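Local coordinates for protein aminoglycoside N(3)-acetyltransferase (Streptomyces griseus, PDB 7LAP) that probably transfers an acetyl group from acetyl-CoA to the 3-amino group of aminoglycoside antibiotics, a modification that confers resistance to them, at residues Pro163-Pro166 and Leu167-Leu170; Asp224-Ser227 and Glu228-Ala231. One frame throughout, in Å; residues are numbered along the deposited sequence.

Contact 1 of 2, residues Pro163-Pro166 and Leu167-Leu170; sequences PGSP and LARL
Ser165 OG faces Ala168 N at the N-cap of helix 166-172, and the Arg169 side chain runs back along the outside of the first turn toward Gly164. The cap is read from geometry: Ala168 N to Ser165 OG is 3.3 Å, long enough to count as weak, yet the N-H points almost straight at the oxygen (167°). A chi1 of 66° sets OG between the serine's own backbone N and carbonyl carbon, which turns it toward the helix start; OG is also hydrogen-bonded to Gly162 O. Beside it, the Ala168 methyl packs on two carbonyl oxygens, with Ala168 CB 3.4 Å from both Pro163 O and Ser165 O.

Arg169 runs extended from CG to NE, Arg169 CG passing 3.4 Å from Ser165 O. Its guanidinium then lies with one face over the Ser165-Pro166 peptide bond, Pro166 N being offset toward the rim, while Gly164 O sits at the edge, near the plane. Both NE and NH2 reach that oxygen through weak, bent bonds. NH1 turns to other partners, Asp153 O and Ala150 O, so the arginine joins the helix 148-152 end to this cap. Two i to i+4 bonds open the helix proper: Arg169 N to Ser165 O at 3.0 Å, and Leu170 N to Pro166 O at 2.8 Å.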
# COMPACT_ATOMS: atom_id res chain seq x y z
N PRO B 163 8.21 26.26 -13.29
CA PRO B 163 8.96 27.27 -12.55
C PRO B 163 8.58 27.36 -11.10
O PRO B 163 9.48 27.62 -10.30
CB PRO B 163 8.59 28.58 -13.27
CG PRO B 163 8.22 28.16 -14.65
CD PRO B 163 7.55 26.83 -14.48
N GLY B 164 7.33 27.17 -10.71
CA GLY B 164 7.12 27.36 -9.29
C GLY B 164 7.20 26.12 -8.42
O GLY B 164 7.03 26.19 -7.21
N SER B 165 7.52 24.98 -9.01
CA SER B 165 7.08 23.70 -8.48
C SER B 165 8.05 23.16 -7.44
O SER B 165 9.18 23.64 -7.31
CB SER B 165 6.95 22.71 -9.63
OG SER B 165 8.24 22.49 -10.16
N PRO B 166 7.64 22.12 -6.70
CA PRO B 166 8.60 21.40 -5.85
C PRO B 166 9.87 20.98 -6.57
O PRO B 166 10.96 21.08 -5.99
CB PRO B 166 7.80 20.18 -5.37
CG PRO B 166 6.36 20.76 -5.27
CD PRO B 166 6.25 21.72 -6.43
N LEU B 167 9.76 20.52 -7.81
CA LEU B 167 10.96 20.08 -8.50
C LEU B 167 11.91 21.25 -8.73
O LEU B 167 13.12 21.11 -8.56
CB LEU B 167 10.58 19.39 -9.81
CG LEU B 167 9.88 18.03 -9.63
CD1 LEU B 167 9.37 17.47 -11.01
CD2 LEU B 167 10.79 17.01 -8.94
N ALA B 168 11.37 22.43 -9.08
CA ALA B 168 12.21 23.62 -9.19
C ALA B 168 12.87 23.95 -7.87
O ALA B 168 14.04 24.36 -7.83
CB ALA B 168 11.39 24.82 -9.67
N ARG B 169 12.15 23.77 -6.76
CA ARG B 169 12.72 24.04 -5.46
C ARG B 169 13.80 23.04 -5.08
O ARG B 169 14.74 23.39 -4.36
CB ARG B 169 11.63 24.05 -4.40
CG ARG B 169 10.62 25.16 -4.62
CD ARG B 169 9.48 25.06 -3.61
NE ARG B 169 8.25 25.58 -4.19
CZ ARG B 169 7.03 25.30 -3.74
NH1 ARG B 169 6.86 24.51 -2.69
NH2 ARG B 169 5.97 25.83 -4.34
N LEU B 170 13.66 21.77 -5.51
CA LEU B 170 14.73 20.82 -5.29
C LEU B 170 16.01 21.28 -5.98
O LEU B 170 17.10 21.22 -5.40
CB LEU B 170 14.31 19.44 -5.80
CG LEU B 170 15.34 18.32 -5.68
CD1 LEU B 170 15.51 17.94 -4.23
CD2 LEU B 170 14.91 17.11 -6.54

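Contact 2 of 2, residues Asp224-Ser227 and Glu228-Ala231; sequences DIDS and EHGA
Asp226 turns its carboxylate onto the backbone of Glu228 and His229, forming an Asx turn, extended by a second bond to His229 N, just past the end of strand 216-225, where Asp226 is also the centre of an inverse gamma turn.

The hydrogen bonds to main-chain N-H groups come first. Asp226 OD1 accepts from His229 N at 2.9 Å, with a nearly straight N-H...O angle of 176°, and from Glu228 N at 3.1 Å, along a more bent path. The two donors differ in approach: Glu228 N meets OD1 nearly along its C-O bond, whereas His229 N comes from above the carboxylate plane, 48° out of it. CG lies anti to the backbone N (chi1 -176°), which carries the carboxylate forward over the turn.

Side chain to side chain, the other carboxylate oxygen, OD2, serves the His229 imidazole. His229 ND1 stands 3.3 Å from Asp226 OD2 in a weak bond, and the imidazole and carboxylate planes are steeply inclined to each other. The Glu228 CB methylene lies over one face of the His229 ring, offset toward the rim.

The apolar contact joins Ile225, at the end of the strand, to Ala231, with Ile225 CD1 4.0 Å from Ala231 CB; Ile225 also touches Phe204 and Glu194. Ala231 N is hydrogen-bonded to Glu194 OE2, which ties the returning chain to helix 189-196. Gly230 makes the bend between His229 and Ala231 with backbone angles that would jam a CB against the carbonyl oxygen of His229.

One straight and one bent main-chain N-H donor thus share a single carboxylate oxygen and hold the turn, and this shared oxygen probably helps set the direction of the chain as it leaves the strand.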
# COMPACT_ATOMS: atom_id res chain seq x y z
N ASP B 224 -0.84 20.88 -18.00
CA ASP B 224 0.48 20.35 -17.70
C ASP B 224 1.13 19.98 -19.03
O ASP B 224 0.47 19.93 -20.06
CB ASP B 224 0.38 19.13 -16.75
CG ASP B 224 1.75 18.64 -16.21
OD1 ASP B 224 2.74 19.41 -16.25
OD2 ASP B 224 1.83 17.50 -15.71
N ILE B 225 2.44 19.74 -19.01
CA ILE B 225 3.03 19.01 -20.14
C ILE B 225 2.54 17.56 -20.11
O ILE B 225 2.09 17.04 -19.08
CB ILE B 225 4.57 19.07 -20.13
CG1 ILE B 225 5.09 18.58 -18.78
CG2 ILE B 225 5.06 20.48 -20.42
CD1 ILE B 225 6.24 17.56 -18.89
N ASP B 226 2.62 16.91 -21.26
CA ASP B 226 2.18 15.53 -21.38
C ASP B 226 3.22 14.63 -20.72
O ASP B 226 4.15 14.13 -21.34
CB ASP B 226 1.97 15.17 -22.85
CG ASP B 226 1.41 13.77 -23.04
OD1 ASP B 226 1.54 12.92 -22.13
OD2 ASP B 226 0.84 13.52 -24.12
N SER B 227 3.06 14.44 -19.41
CA SER B 227 4.05 13.68 -18.66
C SER B 227 3.81 12.19 -18.75
O SER B 227 4.39 11.43 -17.96
CB SER B 227 4.06 14.11 -17.19
OG SER B 227 2.94 13.61 -16.47
N GLU B 228 2.96 11.76 -19.67
CA GLU B 228 2.66 10.35 -19.88
C GLU B 228 3.28 9.81 -21.17
O GLU B 228 3.90 8.75 -21.15
CB GLU B 228 1.15 10.12 -19.89
CG GLU B 228 0.74 8.67 -20.06
CD GLU B 228 -0.71 8.43 -19.69
OE1 GLU B 228 -1.07 8.67 -18.52
OE2 GLU B 228 -1.50 8.00 -20.57
N HIS B 229 3.13 10.55 -22.27
CA HIS B 229 3.69 10.16 -23.56
C HIS B 229 4.84 11.07 -23.99
O HIS B 229 5.21 11.08 -25.17
CB HIS B 229 2.61 10.18 -24.64
CG HIS B 229 1.30 9.63 -24.17
ND1 HIS B 229 0.11 10.28 -24.36
CD2 HIS B 229 1.00 8.48 -23.51
CE1 HIS B 229 -0.88 9.56 -23.84
NE2 HIS B 229 -0.36 8.46 -23.32
N GLY B 230 5.39 11.85 -23.07
CA GLY B 230 6.50 12.71 -23.43
C GLY B 230 6.05 14.08 -23.87
O GLY B 230 5.06 14.22 -24.60
N ALA B 231 6.76 15.11 -23.41
CA ALA B 231 6.38 16.47 -23.77
C ALA B 231 6.74 16.82 -25.21
O ALA B 231 6.33 17.87 -25.71
CB ALA B 231 7.05 17.44 -22.80

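In the fold
Contact 1 comes first along the chain: it closes the turn in which the loop after helix 148-152 enters helix 166-172, the helix that leads to strand 176-180 of the seven-stranded mixed sheet. Contact 2 follows in series, neither nested nor crossed, closing the turn where strand 216-225 of the two-stranded sheet runs into the loop before helix 244-254. The centres of contact 1 and contact 2 are about 17 Å apart, and the nearest atoms of contact 1 and contact 2 are about 8 Å apart, without touching. Shared neighbours bridge the interval: His161 touches Leu167 and is hydrogen-bonded to Asp224, while helix 189-196 packs on Leu167 and Ala168 through His192 and meets Ile225 through Glu194.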